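Endoglycosidase (Bacteroides thetaiotaomicron, PDB 6Q64) probably hydrolyses O-glycosidic bonds in complex N-glycans as a glycoside hydrolase of family 18. Local coordinates at residues Tyr256-Val264 with Gly294-Arg302. The protein carries 1 engineered substitution. Sequence-based numbering, arbitrary orientation.
Sequences YWESSTSSV and GITYYTSVR
Tyr298 lies along the backbone from Glu258 to Thr261, at the start of helix 261-268. Its CG sits anti to the backbone N (chi1 -168°), which swings the ring from the 294-302 loop onto the 256-264 segment. CB leads to CG, which is 4.1 Å from Ser259 O. Farther out, CD1 and CE1 meet Glu258 O at the ring edge, with CD1 to O at 3.3 Å. Ser260 CA lies over one face. CZ passes Thr261 N, and OH ends 3.4 Å from Thr261 CA, with Val264 CG2 near the ring edge. The hydroxyl is hydrogen-bonded to Asp315, whose carboxylate also bonds Thr261 OG1 and Ser300 OG. A phenylalanine here would probably leave Asp315 without one of the three hydroxyls it now bonds.

The backbones join at a single beta bridge, Ser260 with Thr299. Thr299 N donates to Ser259 O at 3.0 Å, from above the carbonyl plane. The return bond, Thr261 N to Thr299 O, is weak at 3.4 Å. The rotation of Thr261 (chi1 -59°) turns OG1 to Val301 N, from which it accepts at 2.9 Å, while CG2 rests on Val301 CG1. At the other end, Ile295 CD1 packs against Glu258 O and Ser259 CA. Ile295 CG2 lies 4.1 Å from Trp257 CE3, at the edge of the indole ring.

The contact lies in the family's TIM-barrel fold, whose eight strands run parallel. It ties the loop after strand 251-254 and the first turn of helix 261-268 to the loop between helices 286-289 and 311-317. Helix 311-317 supplies Asp315 and Gln312, whose NE2 hydrogen-bonds Tyr256 O, while Val264 also touches strand 280-285.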
loop_
_atom_site.group_PDB
_atom_site.type_symbol
_atom_site.label_atom_id
_atom_site.label_comp_id
_atom_site.label_asym_id
_atom_site.label_seq_id
_atom_site.Cartn_x
_atom_site.Cartn_y
_atom_site.Cartn_z
ATOM N N TYR A 256 -7.075 0.217 12.549
ATOM C CA TYR A 256 -6.737 -0.934 13.427
ATOM C C TYR A 256 -7.781 -1.067 14.564
ATOM O O TYR A 256 -8.399 -2.156 14.685
ATOM C CB TYR A 256 -5.308 -0.798 13.964
ATOM C CG TYR A 256 -4.167 -0.661 12.972
ATOM C CD1 TYR A 256 -4.220 -1.110 11.661
ATOM C CD2 TYR A 256 -2.964 -0.133 13.411
ATOM C CE1 TYR A 256 -3.114 -1.013 10.818
ATOM C CE2 TYR A 256 -1.855 -0.024 12.585
ATOM C CZ TYR A 256 -1.916 -0.480 11.283
ATOM O OH TYR A 256 -0.783 -0.316 10.514
ATOM N N TRP A 257 -8.010 -0.018 15.372
ATOM C CA TRP A 257 -8.739 -0.152 16.669
ATOM C C TRP A 257 -10.171 0.394 16.593
ATOM O O TRP A 257 -10.829 0.474 17.644
ATOM C CB TRP A 257 -7.950 0.503 17.809
ATOM C CG TRP A 257 -6.481 0.289 17.653
ATOM C CD1 TRP A 257 -5.499 1.224 17.489
ATOM C CD2 TRP A 257 -5.841 -0.989 17.555
ATOM N NE1 TRP A 257 -4.286 0.620 17.305
ATOM C CE2 TRP A 257 -4.462 -0.742 17.358
ATOM C CE3 TRP A 257 -6.306 -2.306 17.636
ATOM C CZ2 TRP A 257 -3.537 -1.778 17.261
ATOM C CZ3 TRP A 257 -5.396 -3.324 17.501
ATOM C CH2 TRP A 257 -4.034 -3.058 17.332
ATOM N N GLU A 258 -10.667 0.687 15.401
ATOM C CA GLU A 258 -12.072 1.084 15.202
ATOM C C GLU A 258 -12.990 -0.084 15.535
ATOM O O GLU A 258 -12.823 -1.109 14.949
ATOM C CB GLU A 258 -12.272 1.561 13.767
ATOM C CG GLU A 258 -11.947 3.035 13.567
ATOM C CD GLU A 258 -10.478 3.415 13.554
ATOM O OE1 GLU A 258 -10.207 4.600 13.760
ATOM O OE2 GLU A 258 -9.608 2.537 13.323
ATOM N N SER A 259 -14.004 0.092 16.365
ATOM C CA SER A 259 -14.828 -1.031 16.868
ATOM C C SER A 259 -16.221 -1.080 16.230
ATOM O O SER A 259 -17.024 -1.926 16.710
ATOM C CB SER A 259 -14.875 -0.985 18.385
ATOM O OG SER A 259 -16.045 -0.364 18.901
ATOM N N SER A 260 -16.513 -0.229 15.222
ATOM C CA SER A 260 -17.858 -0.038 14.575
ATOM C C SER A 260 -17.732 0.450 13.131
ATOM O O SER A 260 -16.802 1.216 12.829
ATOM C CB SER A 260 -18.721 0.926 15.335
ATOM O OG SER A 260 -18.305 2.270 15.117
ATOM N N THR A 261 -18.648 0.023 12.264
ATOM C CA THR A 261 -18.662 0.433 10.837
ATOM C C THR A 261 -18.622 1.952 10.791
ATOM O O THR A 261 -17.776 2.533 10.100
ATOM C CB THR A 261 -19.900 -0.030 10.060
ATOM O OG1 THR A 261 -20.019 -1.457 10.083
ATOM C CG2 THR A 261 -19.841 0.409 8.615
ATOM N N SER A 262 -19.496 2.584 11.555
ATOM C CA SER A 262 -19.729 4.028 11.347
ATOM C C SER A 262 -18.536 4.805 11.918
ATOM O O SER A 262 -18.146 5.796 11.296
ATOM C CB SER A 262 -21.118 4.439 11.786
ATOM O OG SER A 262 -21.101 4.929 13.095
ATOM N N SER A 263 -17.825 4.269 12.902
ATOM C CA SER A 263 -16.553 4.877 13.387
ATOM C C SER A 263 -15.448 4.755 12.329
ATOM O O SER A 263 -14.516 5.586 12.349
ATOM C CB SER A 263 -16.109 4.341 14.719
ATOM O OG SER A 263 -15.678 2.992 14.620
ATOM N N VAL A 264 -15.564 3.822 11.388
ATOM C CA VAL A 264 -14.544 3.666 10.306
ATOM C C VAL A 264 -14.853 4.669 9.198
ATOM O O VAL A 264 -13.931 5.345 8.743
ATOM C CB VAL A 264 -14.509 2.230 9.754
ATOM C CG1 VAL A 264 -13.473 2.043 8.654
ATOM C CG2 VAL A 264 -14.262 1.251 10.875
ATOM N N GLY A 294 -8.440 -9.335 12.665
ATOM C CA GLY A 294 -8.478 -8.129 13.508
ATOM C C GLY A 294 -9.197 -8.373 14.817
ATOM O O GLY A 294 -9.264 -9.527 15.217
ATOM N N ILE A 295 -9.762 -7.316 15.404
ATOM C CA ILE A 295 -10.231 -7.274 16.815
ATOM C C ILE A 295 -11.412 -8.232 16.987
ATOM O O ILE A 295 -12.093 -8.551 15.993
ATOM C CB ILE A 295 -10.585 -5.828 17.209
ATOM C CG1 ILE A 295 -11.704 -5.236 16.345
ATOM C CG2 ILE A 295 -9.349 -4.947 17.173
ATOM C CD1 ILE A 295 -12.666 -4.359 17.121
ATOM N N THR A 296 -11.666 -8.646 18.218
ATOM C CA THR A 296 -12.630 -9.729 18.513
ATOM C C THR A 296 -13.983 -9.144 18.909
ATOM O O THR A 296 -14.971 -9.911 18.904
ATOM C CB THR A 296 -12.036 -10.605 19.612
ATOM O OG1 THR A 296 -11.893 -9.712 20.709
ATOM C CG2 THR A 296 -10.696 -11.184 19.225
ATOM N N TYR A 297 -13.982 -7.845 19.237
ATOM C CA TYR A 297 -15.114 -7.058 19.790
ATOM C C TYR A 297 -15.588 -6.000 18.787
ATOM O O TYR A 297 -16.006 -4.934 19.201
ATOM C CB TYR A 297 -14.678 -6.355 21.074
ATOM C CG TYR A 297 -13.503 -5.422 20.927
ATOM C CD1 TYR A 297 -12.209 -5.908 20.895
ATOM C CD2 TYR A 297 -13.672 -4.052 20.859
ATOM C CE1 TYR A 297 -11.114 -5.064 20.783
ATOM C CE2 TYR A 297 -12.590 -3.193 20.747
ATOM C CZ TYR A 297 -11.301 -3.698 20.703
ATOM O OH TYR A 297 -10.222 -2.865 20.595
ATOM N N TYR A 298 -15.513 -6.279 17.494
ATOM C CA TYR A 298 -16.036 -5.390 16.428
ATOM C C TYR A 298 -17.531 -5.634 16.281
ATOM O O TYR A 298 -17.989 -6.769 16.579
ATOM C CB TYR A 298 -15.372 -5.653 15.080
ATOM C CG TYR A 298 -15.615 -4.636 13.993
ATOM C CD1 TYR A 298 -14.854 -3.476 13.918
ATOM C CD2 TYR A 298 -16.555 -4.859 12.995
ATOM C CE1 TYR A 298 -15.040 -2.552 12.897
ATOM C CE2 TYR A 298 -16.751 -3.951 11.966
ATOM C CZ TYR A 298 -15.991 -2.789 11.920
ATOM O OH TYR A 298 -16.125 -1.893 10.900
ATOM N N THR A 299 -18.236 -4.568 15.879
ATOM C CA THR A 299 -19.671 -4.565 15.497
ATOM C C THR A 299 -19.800 -4.027 14.077
ATOM O O THR A 299 -19.384 -2.879 13.855
ATOM C CB THR A 299 -20.532 -3.739 16.449
ATOM O OG1 THR A 299 -19.944 -3.910 17.746
ATOM C CG2 THR A 299 -21.988 -4.147 16.353
ATOM N N SER A 300 -20.300 -4.871 13.172
ATOM C CA SER A 300 -20.547 -4.553 11.745
ATOM C C SER A 300 -21.972 -4.049 11.609
ATOM O O SER A 300 -22.832 -4.471 12.378
ATOM C CB SER A 300 -20.333 -5.743 10.830
ATOM O OG SER A 300 -20.610 -5.413 9.473
ATOM N N VAL A 301 -22.182 -3.273 10.562
ATOM C CA VAL A 301 -23.499 -2.729 10.123
ATOM C C VAL A 301 -24.251 -3.847 9.380
ATOM O O VAL A 301 -25.393 -3.657 8.938
ATOM C CB VAL A 301 -23.219 -1.467 9.276
ATOM C CG1 VAL A 301 -22.918 -1.822 7.829
ATOM C CG2 VAL A 301 -24.318 -0.446 9.406
ATOM N N ARG A 302 -23.578 -4.973 9.194
ATOM C CA ARG A 302 -24.176 -6.201 8.621
ATOM C C ARG A 302 -24.370 -7.173 9.771
ATOM O O ARG A 302 -23.411 -7.711 10.303
ATOM C CB ARG A 302 -23.268 -6.740 7.519
ATOM C CG ARG A 302 -22.847 -5.686 6.510
ATOM C CD ARG A 302 -22.524 -6.368 5.222
ATOM N NE ARG A 302 -22.048 -5.515 4.145
ATOM C CZ ARG A 302 -22.752 -5.190 3.055
ATOM N NH1 ARG A 302 -23.994 -5.599 2.889
ATOM N NH2 ARG A 302 -22.184 -4.484 2.101
#